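Local structure of DraIII (Deinococcus radiophilus, 4L0K) at residues C22-P25 with L26-G30; L33-P36 with F37-S40; S96-E99 with I100-L103; H198-C201 with N202-G206; D211-Y214 with L215-E219. The protein is a type II restriction endonuclease that cuts DNA, probably through a nuclease site of the His-Me finger kind. All coordinates share one frame; numbering follows the deposited sequence.

Contact 1 (C22-P25 with L26-G30); sequences CQLP and LGHSG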
loop_
_atom_site.group_PDB
_atom_site.type_symbol
_atom_site.label_atom_id
_atom_site.label_comp_id
_atom_site.label_asym_id
_atom_site.label_seq_id
_atom_site.Cartn_x
_atom_site.Cartn_y
_atom_site.Cartn_z
ATOM N N CYS A 22 24.745 14.504 22.585
ATOM C CA CYS A 22 24.794 13.601 23.739
ATOM C C CYS A 22 23.366 13.404 24.269
ATOM O O CYS A 22 22.641 14.376 24.474
ATOM C CB CYS A 22 25.691 14.248 24.811
ATOM S SG CYS A 22 26.292 13.325 26.268
ATOM N N GLN A 23 22.951 12.160 24.484
ATOM C CA GLN A 23 21.626 11.945 25.052
ATOM C C GLN A 23 21.694 11.329 26.456
ATOM O O GLN A 23 20.672 10.921 27.016
ATOM C CB GLN A 23 20.742 11.125 24.095
ATOM C CG GLN A 23 20.611 11.737 22.686
ATOM C CD GLN A 23 19.721 12.969 22.653
ATOM O OE1 GLN A 23 18.811 13.106 23.466
ATOM N NE2 GLN A 23 19.979 13.869 21.714
ATOM N N LEU A 24 22.906 11.264 27.011
ATOM C CA LEU A 24 23.111 10.887 28.415
ATOM C C LEU A 24 22.624 12.020 29.304
ATOM O O LEU A 24 22.545 13.169 28.846
ATOM C CB LEU A 24 24.597 10.630 28.697
ATOM C CG LEU A 24 25.118 9.196 28.615
ATOM C CD1 LEU A 24 24.137 8.173 29.236
ATOM C CD2 LEU A 24 25.447 8.837 27.186
ATOM N N PRO A 25 22.275 11.711 30.567
ATOM C CA PRO A 25 21.909 12.764 31.531
ATOM C C PRO A 25 23.033 13.795 31.698
ATOM O O PRO A 25 24.199 13.418 31.610
ATOM C CB PRO A 25 21.710 11.985 32.838
ATOM C CG PRO A 25 21.325 10.614 32.397
ATOM C CD PRO A 25 22.140 10.366 31.152
ATOM N N LEU A 26 22.675 15.058 31.930
ATOM C CA LEU A 26 23.635 16.160 32.065
ATOM C C LEU A 26 24.827 15.841 32.979
ATOM O O LEU A 26 25.964 16.208 32.668
ATOM C CB LEU A 26 22.908 17.429 32.540
ATOM C CG LEU A 26 23.632 18.785 32.546
ATOM C CD1 LEU A 26 24.219 19.137 31.174
ATOM C CD2 LEU A 26 22.674 19.870 33.019
ATOM N N GLY A 27 24.564 15.149 34.089
ATOM C CA GLY A 27 25.609 14.723 35.015
ATOM C C GLY A 27 26.753 13.990 34.330
ATOM O O GLY A 27 27.803 14.586 34.078
ATOM N N HIS A 28 26.564 12.688 34.096
ATOM C CA HIS A 28 27.217 11.989 32.992
ATOM C C HIS A 28 28.646 11.499 33.240
ATOM O O HIS A 28 29.618 12.190 32.936
ATOM C CB HIS A 28 27.153 12.917 31.792
ATOM C CG HIS A 28 27.665 12.338 30.512
ATOM N ND1 HIS A 28 28.478 11.229 30.429
ATOM C CD2 HIS A 28 27.491 12.775 29.252
ATOM C CE1 HIS A 28 28.782 11.007 29.161
ATOM N NE2 HIS A 28 28.200 11.936 28.429
ATOM N N SER A 29 28.760 10.262 33.702
ATOM C CA SER A 29 30.040 9.716 34.123
ATOM C C SER A 29 30.834 8.925 33.068
ATOM O O SER A 29 31.337 7.845 33.364
ATOM C CB SER A 29 29.819 8.844 35.360
ATOM O OG SER A 29 31.012 8.161 35.716
ATOM N N GLY A 30 30.974 9.449 31.854
ATOM C CA GLY A 30 31.778 8.754 30.859
ATOM C C GLY A 30 31.881 9.471 29.532
ATOM O O GLY A 30 31.791 10.693 29.486
#
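A small cysteine-histidine cluster near the surface, in the loop between strand 20-21 and helix 39-44, brings Cys22 and Leu24 against the ring of His28. Cys22 SG reaches the imidazole at its rim, 3.2 Å from His28 NE2 and close to the ring plane. Leu24 meets the same ring differently: its CB lies over one face, 3.8 Å from the His28 ring centroid, as a CH-pi contact displaced toward the CD2 side. Cys22 SG is modelled in disulfides with both Cys4 and Cys32. Since one sulfur can form only one disulfide, this gathering of three cysteines and a histidine is more consistent with a metal site, as in small zinc-binding modules, although no metal is modelled. His28 NE2 is buried and has no polar partner in the model. The histidine is carried there with CG anti to its own nitrogen (chi1 -175°), which turns the imidazole back toward Cys22 SG and Leu24 CB. Pro25 suits the bend because its ring restrains its own phi just before the chain turns at Leu26 and Gly27, and its O sits 3.0 Å from His28 CB. On the other nitrogen, His28 ND1 accepts a weak bond from Gly30 N at 3.4 Å.

Contact 2 (L33-P36 with F37-S40); sequences LEFP and FLVS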
loop_
_atom_site.group_PDB
_atom_site.type_symbol
_atom_site.label_atom_id
_atom_site.label_comp_id
_atom_site.label_asym_id
_atom_site.label_seq_id
_atom_site.Cartn_x
_atom_site.Cartn_y
_atom_site.Cartn_z
ATOM N N LEU A 33 27.418 9.922 24.422
ATOM C CA LEU A 33 26.790 9.061 23.405
ATOM C C LEU A 33 25.470 9.583 22.796
ATOM O O LEU A 33 24.648 10.218 23.468
ATOM C CB LEU A 33 26.522 7.670 23.978
ATOM C CG LEU A 33 27.647 6.786 24.498
ATOM C CD1 LEU A 33 27.108 5.939 25.631
ATOM C CD2 LEU A 33 28.174 5.897 23.400
ATOM N N GLU A 34 25.261 9.274 21.520
ATOM C CA GLU A 34 24.041 9.676 20.829
ATOM C C GLU A 34 22.863 8.740 21.160
ATOM O O GLU A 34 21.736 9.203 21.342
ATOM C CB GLU A 34 24.254 9.770 19.304
ATOM C CG GLU A 34 23.110 10.483 18.586
ATOM C CD GLU A 34 23.262 10.537 17.075
ATOM O OE1 GLU A 34 23.990 9.695 16.508
ATOM O OE2 GLU A 34 22.640 11.426 16.449
ATOM N N PHE A 35 23.125 7.433 21.250
ATOM C CA PHE A 35 22.057 6.468 21.532
ATOM C C PHE A 35 22.336 5.551 22.727
ATOM O O PHE A 35 22.382 4.328 22.559
ATOM C CB PHE A 35 21.758 5.613 20.287
ATOM C CG PHE A 35 21.287 6.409 19.091
ATOM C CD1 PHE A 35 20.007 6.953 19.059
ATOM C CD2 PHE A 35 22.123 6.608 17.997
ATOM C CE1 PHE A 35 19.575 7.696 17.959
ATOM C CE2 PHE A 35 21.710 7.348 16.895
ATOM C CZ PHE A 35 20.431 7.892 16.874
ATOM N N PRO A 36 22.510 6.131 23.938
ATOM C CA PRO A 36 22.861 5.339 25.130
ATOM C C PRO A 36 21.794 4.301 25.494
ATOM O O PRO A 36 22.116 3.142 25.780
ATOM C CB PRO A 36 22.980 6.397 26.236
ATOM C CG PRO A 36 22.207 7.589 25.735
ATOM C CD PRO A 36 22.401 7.571 24.248
ATOM N N PHE A 37 20.533 4.717 25.438
ATOM C CA PHE A 37 19.381 3.844 25.693
ATOM C C PHE A 37 19.258 2.652 24.737
ATOM O O PHE A 37 18.439 1.763 24.957
ATOM C CB PHE A 37 18.093 4.673 25.682
ATOM C CG PHE A 37 17.915 5.497 24.435
ATOM C CD1 PHE A 37 18.567 6.715 24.288
ATOM C CD2 PHE A 37 17.103 5.049 23.400
ATOM C CE1 PHE A 37 18.417 7.469 23.139
ATOM C CE2 PHE A 37 16.955 5.802 22.248
ATOM C CZ PHE A 37 17.605 7.012 22.122
ATOM N N LEU A 38 20.067 2.625 23.680
ATOM C CA LEU A 38 20.074 1.482 22.769
ATOM C C LEU A 38 21.249 0.515 22.962
ATOM O O LEU A 38 21.281 -0.554 22.325
ATOM C CB LEU A 38 19.993 1.939 21.315
ATOM C CG LEU A 38 18.562 2.254 20.850
ATOM C CD1 LEU A 38 18.574 2.967 19.530
ATOM C CD2 LEU A 38 17.749 0.977 20.769
ATOM N N VAL A 39 22.184 0.854 23.856
ATOM C CA VAL A 39 23.394 0.034 23.981
ATOM C C VAL A 39 23.068 -1.443 24.248
ATOM O O VAL A 39 23.419 -2.315 23.453
ATOM C CB VAL A 39 24.416 0.605 25.020
ATOM C CG1 VAL A 39 25.537 -0.389 25.268
ATOM C CG2 VAL A 39 24.992 1.931 24.533
ATOM N N SER A 40 22.349 -1.714 25.330
ATOM C CA SER A 40 21.927 -3.083 25.635
ATOM C C SER A 40 21.173 -3.726 24.474
ATOM O O SER A 40 21.437 -4.890 24.130
ATOM C CB SER A 40 21.072 -3.125 26.896
ATOM O OG SER A 40 21.790 -2.615 28.004
HETATM O O HOH W 1 21.131 0.920 26.979
#
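Two backbone hydrogen bonds join Phe35 and Pro36 to the residues three places on. Leu38 N donates a hydrogen bond to Phe35 O at 3.1 Å, and Val39 N to Pro36 O at 3.0 Å with an N-H...O angle of 169°, so the second bond is the straighter. The pattern is that of two overlapping beta turns, which wind the chain from the loop after strand 20-21 into helix 39-44. Proline suits its place here: its ring fixes phi near the value such a turn needs. A water also donates to Pro36 O, at 2.7 Å, giving that carbonyl two donors; the same water takes a weak bond from Ser40 N.

The apolar contacts follow the turn. Phe37 CZ comes up to the rim of the Phe35 ring, near its plane, 3.9 Å from Phe35 CD1. With CG set between its own nitrogen and carbonyl carbon (chi1 54°), Phe37 folds back, and its CD1 lies 3.9 Å from Pro36 CD. Leu38 adds its CB, 4.2 Å from Phe35 CB. Large apolar residues fit because helices pack around them: Phe35 and Leu38 rest on Val53 of helix 46-57, while Phe37 touches Arg120 and Thr123 of helix 112-126 and Leu143 of helix 137-147.

Contact 3 (S96-E99 with I100-L103); sequences SLPE and ITRL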
loop_
_atom_site.group_PDB
_atom_site.type_symbol
_atom_site.label_atom_id
_atom_site.label_comp_id
_atom_site.label_asym_id
_atom_site.label_seq_id
_atom_site.Cartn_x
_atom_site.Cartn_y
_atom_site.Cartn_z
ATOM N N SER A 96 17.333 19.429 -9.540
ATOM C CA SER A 96 17.587 18.376 -10.519
ATOM C C SER A 96 16.522 17.278 -10.417
ATOM O O SER A 96 15.923 16.890 -11.423
ATOM C CB SER A 96 18.999 17.793 -10.362
ATOM O OG SER A 96 19.063 16.806 -9.349
ATOM N N LEU A 97 16.283 16.800 -9.196
ATOM C CA LEU A 97 15.309 15.739 -8.943
ATOM C C LEU A 97 13.932 16.142 -9.449
ATOM O O LEU A 97 13.610 17.324 -9.476
ATOM C CB LEU A 97 15.239 15.429 -7.445
ATOM C CG LEU A 97 16.585 15.285 -6.719
ATOM C CD1 LEU A 97 16.391 14.969 -5.244
ATOM C CD2 LEU A 97 17.479 14.235 -7.378
ATOM N N PRO A 98 13.122 15.160 -9.877
ATOM C CA PRO A 98 11.749 15.469 -10.298
ATOM C C PRO A 98 10.867 15.919 -9.132
ATOM O O PRO A 98 11.149 15.588 -7.975
ATOM C CB PRO A 98 11.246 14.143 -10.885
ATOM C CG PRO A 98 12.143 13.099 -10.325
ATOM C CD PRO A 98 13.474 13.749 -10.121
ATOM N N GLU A 99 9.813 16.666 -9.450
ATOM C CA GLU A 99 8.945 17.291 -8.456
ATOM C C GLU A 99 8.494 16.328 -7.364
ATOM O O GLU A 99 8.481 16.676 -6.178
ATOM C CB GLU A 99 7.730 17.898 -9.152
ATOM C CG GLU A 99 6.625 18.357 -8.221
ATOM C CD GLU A 99 6.244 19.810 -8.449
ATOM O OE1 GLU A 99 7.166 20.637 -8.642
ATOM O OE2 GLU A 99 5.031 20.123 -8.445
ATOM N N ILE A 100 8.151 15.111 -7.772
ATOM C CA ILE A 100 7.589 14.118 -6.870
ATOM C C ILE A 100 8.587 13.660 -5.806
ATOM O O ILE A 100 8.222 13.468 -4.647
ATOM C CB ILE A 100 7.028 12.914 -7.656
ATOM C CG1 ILE A 100 5.760 13.336 -8.393
ATOM C CG2 ILE A 100 6.731 11.730 -6.738
ATOM C CD1 ILE A 100 5.153 12.231 -9.233
ATOM N N THR A 101 9.848 13.498 -6.184
ATOM C CA THR A 101 10.839 13.090 -5.192
ATOM C C THR A 101 11.181 14.214 -4.206
ATOM O O THR A 101 11.477 13.941 -3.046
ATOM C CB THR A 101 12.106 12.470 -5.836
ATOM O OG1 THR A 101 13.114 13.471 -6.033
ATOM C CG2 THR A 101 11.746 11.813 -7.158
ATOM N N ARG A 102 11.112 15.467 -4.657
ATOM C CA ARG A 102 11.248 16.617 -3.754
ATOM C C ARG A 102 10.080 16.629 -2.761
ATOM O O ARG A 102 10.274 16.768 -1.545
ATOM C CB ARG A 102 11.277 17.938 -4.535
ATOM C CG ARG A 102 12.337 18.023 -5.628
ATOM C CD ARG A 102 12.122 19.253 -6.502
ATOM N NE ARG A 102 12.635 20.470 -5.876
ATOM C CZ ARG A 102 12.651 21.668 -6.459
ATOM N NH1 ARG A 102 12.184 21.813 -7.689
ATOM N NH2 ARG A 102 13.139 22.720 -5.810
ATOM N N LEU A 103 8.872 16.472 -3.291
ATOM C CA LEU A 103 7.678 16.377 -2.463
ATOM C C LEU A 103 7.759 15.281 -1.393
ATOM O O LEU A 103 7.518 15.538 -0.209
ATOM C CB LEU A 103 6.440 16.191 -3.335
ATOM C CG LEU A 103 5.606 17.467 -3.486
ATOM C CD1 LEU A 103 6.507 18.690 -3.681
ATOM C CD2 LEU A 103 4.608 17.334 -4.632
HETATM O O HOH W 2 9.976 20.513 -9.000
#
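Thr101 folds its two branches back onto Leu97 and Pro98, the residues leading into helix 99-107. Its methyl CG2 lies beside the proline ring, 3.4 Å from Pro98 CG, while its hydroxyl OG1 approaches Leu97 CB at 3.2 Å, the two side chains crossing at about a right angle. The first torsion, that of OG1 about the CA-CB bond (93°), is well off a staggered position; it sets CG2 beside Pro98 CG and keeps OG1 near Pro98 O, to which it donates a weak bond of 3.5 Å. Pro98, the N-cap, has no side-chain group that could cap the helix, but its O also receives weak bonds from Thr101 N and Arg102 N, and its closed ring holds phi fixed at the helix start. Replacing Thr101 by an alanine removes both branches, which would probably open a gap beside Pro98 CG and leave Pro98 O to its weak backbone donors.

The charged pair is looser. Glu99 bends at chi2 and Arg102 at chi3 (80°), bringing the two ends to the same side without direct contact: Glu99 OE1 and Arg102 NH1 stay 5.2 Å apart. A water bridges them, donating to Glu99 OE1 at 2.8 Å and accepting from Arg102 NH1 at 2.9 Å. A glutamate in the first turn is likely to suit the partial positive charge of a helix start. Arginine is long enough to serve twice: while NH1 meets the water, NH2 forms a salt bridge with Asp83, tying helix 99-107 to the start of helix 83-89, and Leu97 rests on Leu92 in the loop between those helices.

Contact 4 (H198-C201 with N202-G206); sequences HRFC and NVAQG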
loop_
_atom_site.group_PDB
_atom_site.type_symbol
_atom_site.label_atom_id
_atom_site.label_comp_id
_atom_site.label_asym_id
_atom_site.label_seq_id
_atom_site.Cartn_x
_atom_site.Cartn_y
_atom_site.Cartn_z
ATOM N N HIS A 198 1.560 -4.102 12.783
ATOM C CA HIS A 198 1.645 -5.094 11.717
ATOM C C HIS A 198 1.731 -4.399 10.373
ATOM O O HIS A 198 1.083 -3.366 10.159
ATOM C CB HIS A 198 0.394 -5.973 11.670
ATOM C CG HIS A 198 0.195 -6.800 12.888
ATOM N ND1 HIS A 198 -0.729 -6.480 13.854
ATOM C CD2 HIS A 198 0.824 -7.923 13.314
ATOM C CE1 HIS A 198 -0.671 -7.382 14.821
ATOM N NE2 HIS A 198 0.264 -8.264 14.518
ATOM N N ARG A 199 2.511 -4.985 9.473
ATOM C CA ARG A 199 2.597 -4.521 8.094
ATOM C C ARG A 199 1.200 -4.327 7.514
ATOM O O ARG A 199 0.866 -3.239 7.037
ATOM C CB ARG A 199 3.373 -5.535 7.266
ATOM C CG ARG A 199 3.187 -5.396 5.776
ATOM C CD ARG A 199 4.257 -4.542 5.160
ATOM N NE ARG A 199 3.923 -4.222 3.774
ATOM C CZ ARG A 199 4.393 -3.172 3.104
ATOM N NH1 ARG A 199 4.019 -2.978 1.847
ATOM N NH2 ARG A 199 5.230 -2.316 3.689
ATOM N N PHE A 200 0.369 -5.361 7.602
ATOM C CA PHE A 200 -0.984 -5.264 7.064
ATOM C C PHE A 200 -1.732 -4.038 7.594
ATOM O O PHE A 200 -2.314 -3.267 6.818
ATOM C CB PHE A 200 -1.823 -6.530 7.335
ATOM C CG PHE A 200 -3.221 -6.426 6.785
ATOM C CD1 PHE A 200 -3.494 -6.802 5.466
ATOM C CD2 PHE A 200 -4.243 -5.886 7.554
ATOM C CE1 PHE A 200 -4.780 -6.664 4.932
ATOM C CE2 PHE A 200 -5.534 -5.745 7.030
ATOM C CZ PHE A 200 -5.798 -6.129 5.712
ATOM N N CYS A 201 -1.729 -3.883 8.913
ATOM C CA CYS A 201 -2.518 -2.839 9.566
ATOM C C CYS A 201 -1.978 -1.464 9.168
ATOM O O CYS A 201 -2.731 -0.520 8.897
ATOM C CB CYS A 201 -2.483 -3.011 11.098
ATOM S SG CYS A 201 -2.974 -4.664 11.759
ATOM N N ASN A 202 -0.654 -1.377 9.124
ATOM C CA ASN A 202 0.022 -0.163 8.713
ATOM C C ASN A 202 -0.298 0.247 7.271
ATOM O O ASN A 202 -0.575 1.416 7.023
ATOM C CB ASN A 202 1.533 -0.292 8.902
ATOM C CG ASN A 202 2.209 1.048 9.031
ATOM O OD1 ASN A 202 1.618 1.999 9.523
ATOM N ND2 ASN A 202 3.452 1.128 8.589
ATOM N N VAL A 203 -0.283 -0.683 6.319
ATOM C CA VAL A 203 -0.689 -0.266 4.969
ATOM C C VAL A 203 -2.204 0.004 4.850
ATOM O O VAL A 203 -2.591 0.911 4.133
ATOM C CB VAL A 203 -0.114 -1.122 3.799
ATOM C CG1 VAL A 203 1.160 -1.878 4.203
ATOM C CG2 VAL A 203 -1.144 -2.026 3.220
ATOM N N ALA A 204 -3.042 -0.714 5.607
ATOM C CA ALA A 204 -4.484 -0.438 5.571
ATOM C C ALA A 204 -4.795 0.994 6.013
ATOM O O ALA A 204 -5.622 1.677 5.407
ATOM C CB ALA A 204 -5.282 -1.453 6.436
ATOM N N GLN A 205 -4.133 1.439 7.080
ATOM C CA GLN A 205 -4.403 2.759 7.632
ATOM C C GLN A 205 -4.132 3.870 6.611
ATOM O O GLN A 205 -4.831 4.887 6.590
ATOM C CB GLN A 205 -3.577 2.966 8.908
ATOM C CG GLN A 205 -3.853 4.249 9.662
ATOM C CD GLN A 205 -2.667 4.668 10.542
ATOM O OE1 GLN A 205 -1.738 3.896 10.756
ATOM N NE2 GLN A 205 -2.696 5.895 11.036
ATOM N N GLY A 206 -3.118 3.675 5.769
ATOM C CA GLY A 206 -2.798 4.633 4.716
ATOM C C GLY A 206 -2.597 6.071 5.181
ATOM O O GLY A 206 -1.789 6.339 6.068
#
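His198 O accepts the shortest bond here, from Asn202 N at 2.8 Å, and so opens helix 199-205 from its N-cap residue. Val203 N to Arg199 O, at 2.9 Å, continues the same i to i+4 pattern, as do the bonds to Phe200 O and Cys201 O. Arg199 and Val203 carry the main side-chain contact. Arg199 bends at chi2 (94°), which brings its guanidinium back along the helix, and Val203 CG1 sits over the centre of one face, 3.6 Å from Arg199 NE. A branched apolar residue suits that place, covering the flat group without competing for its N-H bonds: Arg199 NH2 forms a salt bridge with Glu180, whose other oxygen takes a bond from Asn202 ND2. Phe200 CE2 lies 4.3 Å from Ala204 CB, where a small side chain lets the second subunit come close; Lys208 of that subunit makes a cation-pi contact with Phe200. Cys201 SG is modelled in a disulfide with Cys160. The chain leaves the helix at Gly206, whose positive phi favours glycine. Following antiparallel strands 179-183 and 194-198, helix 199-205 completes a beta-beta-alpha unit consistent with the His-Me finger fold, and Ala204 and Gln205 face Phe213 of helix 210-226.

Contact 5 (D211-Y214 with L215-E219); sequences DEFY and LWMEE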
loop_
_atom_site.group_PDB
_atom_site.type_symbol
_atom_site.label_atom_id
_atom_site.label_comp_id
_atom_site.label_asym_id
_atom_site.label_seq_id
_atom_site.Cartn_x
_atom_site.Cartn_y
_atom_site.Cartn_z
ATOM N N ASP A 211 -8.313 7.659 14.388
ATOM C CA ASP A 211 -9.730 7.954 14.592
ATOM C C ASP A 211 -10.504 7.987 13.267
ATOM O O ASP A 211 -11.605 7.458 13.194
ATOM C CB ASP A 211 -9.922 9.268 15.354
ATOM C CG ASP A 211 -9.364 9.217 16.776
ATOM O OD1 ASP A 211 -9.078 8.108 17.285
ATOM O OD2 ASP A 211 -9.218 10.295 17.396
ATOM N N GLU A 212 -9.934 8.589 12.222
ATOM C CA GLU A 212 -10.594 8.564 10.901
ATOM C C GLU A 212 -10.702 7.137 10.387
ATOM O O GLU A 212 -11.684 6.774 9.752
ATOM C CB GLU A 212 -9.855 9.423 9.866
ATOM C CG GLU A 212 -9.975 10.934 10.074
ATOM C CD GLU A 212 -8.774 11.690 9.514
ATOM O OE1 GLU A 212 -8.620 12.881 9.838
ATOM O OE2 GLU A 212 -7.973 11.092 8.760
ATOM N N PHE A 213 -9.682 6.325 10.659
ATOM C CA PHE A 213 -9.635 4.965 10.124
ATOM C C PHE A 213 -10.748 4.128 10.772
ATOM O O PHE A 213 -11.432 3.351 10.094
ATOM C CB PHE A 213 -8.258 4.340 10.401
ATOM C CG PHE A 213 -7.983 3.052 9.643
ATOM C CD1 PHE A 213 -8.635 2.764 8.450
ATOM C CD2 PHE A 213 -7.056 2.138 10.128
ATOM C CE1 PHE A 213 -8.375 1.589 7.757
ATOM C CE2 PHE A 213 -6.781 0.961 9.432
ATOM C CZ PHE A 213 -7.446 0.685 8.245
ATOM N N TYR A 214 -10.918 4.307 12.088
ATOM C CA TYR A 214 -11.896 3.546 12.880
ATOM C C TYR A 214 -13.285 4.002 12.510
ATOM O O TYR A 214 -14.183 3.187 12.337
ATOM C CB TYR A 214 -11.678 3.762 14.380
ATOM C CG TYR A 214 -10.349 3.263 14.899
ATOM C CD1 TYR A 214 -9.736 2.152 14.335
ATOM C CD2 TYR A 214 -9.706 3.901 15.949
ATOM C CE1 TYR A 214 -8.530 1.686 14.796
ATOM C CE2 TYR A 214 -8.492 3.431 16.422
ATOM C CZ TYR A 214 -7.913 2.323 15.831
ATOM O OH TYR A 214 -6.707 1.848 16.274
ATOM N N LEU A 215 -13.441 5.319 12.366
ATOM C CA LEU A 215 -14.703 5.894 11.929
ATOM C C LEU A 215 -15.093 5.306 10.549
ATOM O O LEU A 215 -16.228 4.856 10.342
ATOM C CB LEU A 215 -14.598 7.426 11.914
ATOM C CG LEU A 215 -15.816 8.174 11.365
ATOM C CD1 LEU A 215 -17.013 8.027 12.301
ATOM C CD2 LEU A 215 -15.505 9.645 11.091
ATOM N N TRP A 216 -14.120 5.277 9.638
ATOM C CA TRP A 216 -14.268 4.661 8.315
ATOM C C TRP A 216 -14.741 3.218 8.391
ATOM O O TRP A 216 -15.699 2.851 7.707
ATOM C CB TRP A 216 -12.940 4.688 7.549
ATOM C CG TRP A 216 -13.025 4.071 6.211
ATOM C CD1 TRP A 216 -13.591 4.622 5.093
ATOM C CD2 TRP A 216 -12.517 2.798 5.813
ATOM N NE1 TRP A 216 -13.472 3.769 4.029
ATOM C CE2 TRP A 216 -12.821 2.639 4.435
ATOM C CE3 TRP A 216 -11.830 1.779 6.474
ATOM C CZ2 TRP A 216 -12.475 1.498 3.718
ATOM C CZ3 TRP A 216 -11.470 0.645 5.755
ATOM C CH2 TRP A 216 -11.794 0.514 4.391
ATOM N N MET A 217 -14.061 2.402 9.200
ATOM C CA MET A 217 -14.463 1.006 9.338
ATOM C C MET A 217 -15.917 0.949 9.800
ATOM O O MET A 217 -16.713 0.183 9.272
ATOM C CB MET A 217 -13.612 0.266 10.368
ATOM C CG MET A 217 -12.142 0.199 10.054
ATOM S SD MET A 217 -11.275 -0.706 11.356
ATOM C CE MET A 217 -9.548 -0.428 10.926
ATOM N N GLU A 218 -16.250 1.785 10.776
ATOM C CA GLU A 218 -17.603 1.817 11.329
ATOM C C GLU A 218 -18.681 2.091 10.280
ATOM O O GLU A 218 -19.717 1.405 10.249
ATOM C CB GLU A 218 -17.695 2.840 12.459
ATOM C CG GLU A 218 -18.735 2.471 13.490
ATOM C CD GLU A 218 -18.360 2.937 14.883
ATOM O OE1 GLU A 218 -18.275 2.073 15.784
ATOM O OE2 GLU A 218 -18.155 4.158 15.077
ATOM N N GLU A 219 -18.443 3.065 9.427
ATOM C CA GLU A 219 -19.340 3.409 8.340
ATOM C C GLU A 219 -19.457 2.332 7.294
ATOM O O GLU A 219 -20.498 2.094 6.799
ATOM C CB GLU A 219 -18.887 4.670 7.665
ATOM C CG GLU A 219 -18.953 5.882 8.526
ATOM C CD GLU A 219 -18.056 6.982 8.044
ATOM O OE1 GLU A 219 -17.210 6.742 7.219
ATOM O OE2 GLU A 219 -18.193 8.101 8.493
#
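Phe213, Trp216 and Met217 form an i, i+3, i+4 cluster on one side of helix 210-226, the side that meets the second subunit. The backbone bonds are regular: Leu215 N to Asp211 O, Trp216 N to Glu212 O, Met217 N to Phe213 O and Glu218 N to Tyr214 O are all 2.9 Å.

In the aromatic pair, the Phe213 ring and the six-membered ring of Trp216 lie with planes only 17° apart yet so offset, at a centroid distance of 5.9 Å, that they barely overlap, meeting mainly where Phe213 CE1 touches Trp216 CE3 at 3.7 Å. The wide indole can touch Phe213 and also pack edge-to-face with Phe200 of the second subunit, while Glu218 forms a salt bridge with Lys225 of that subunit.

The straight Met217 chain lays CE on the Phe213 face, with SD farther off behind it, 5.0 Å from the Phe213 centroid, a Met-aromatic contact. A serine in place of Phe213 takes away the ring, which is likely to let Met217 CE shift and to open a gap beside Ala204 of helix 199-205. The methyl contact is CH-pi, Met217 CE being 3.4 Å from Phe213 CE2 and near the plane of the Tyr214 ring at its edge.

Contacts 1 and 2 form one neighbourhood, with centres 11 Å apart: Gln23 N probably bonds to Leu33 O at 2.8 Å, and Leu24 CD2 packs on Pro36 CB at 3.6 Å. Contacts 4 and 5 form a second, with centres 14 Å apart, where Phe213 CZ comes within 3.5 Å of Ala204 C and both contacts touch the second subunit. The two pairs lie on opposite sides of the chain's centre, contacts 1 and 4 being 38 Å apart between centres. Contact 3 stands apart from both, its nearest atoms about 15 Å from contact 4. Contact 4, in the presumed beta-beta-alpha unit, is the one most directly tied to the probable nuclease fold.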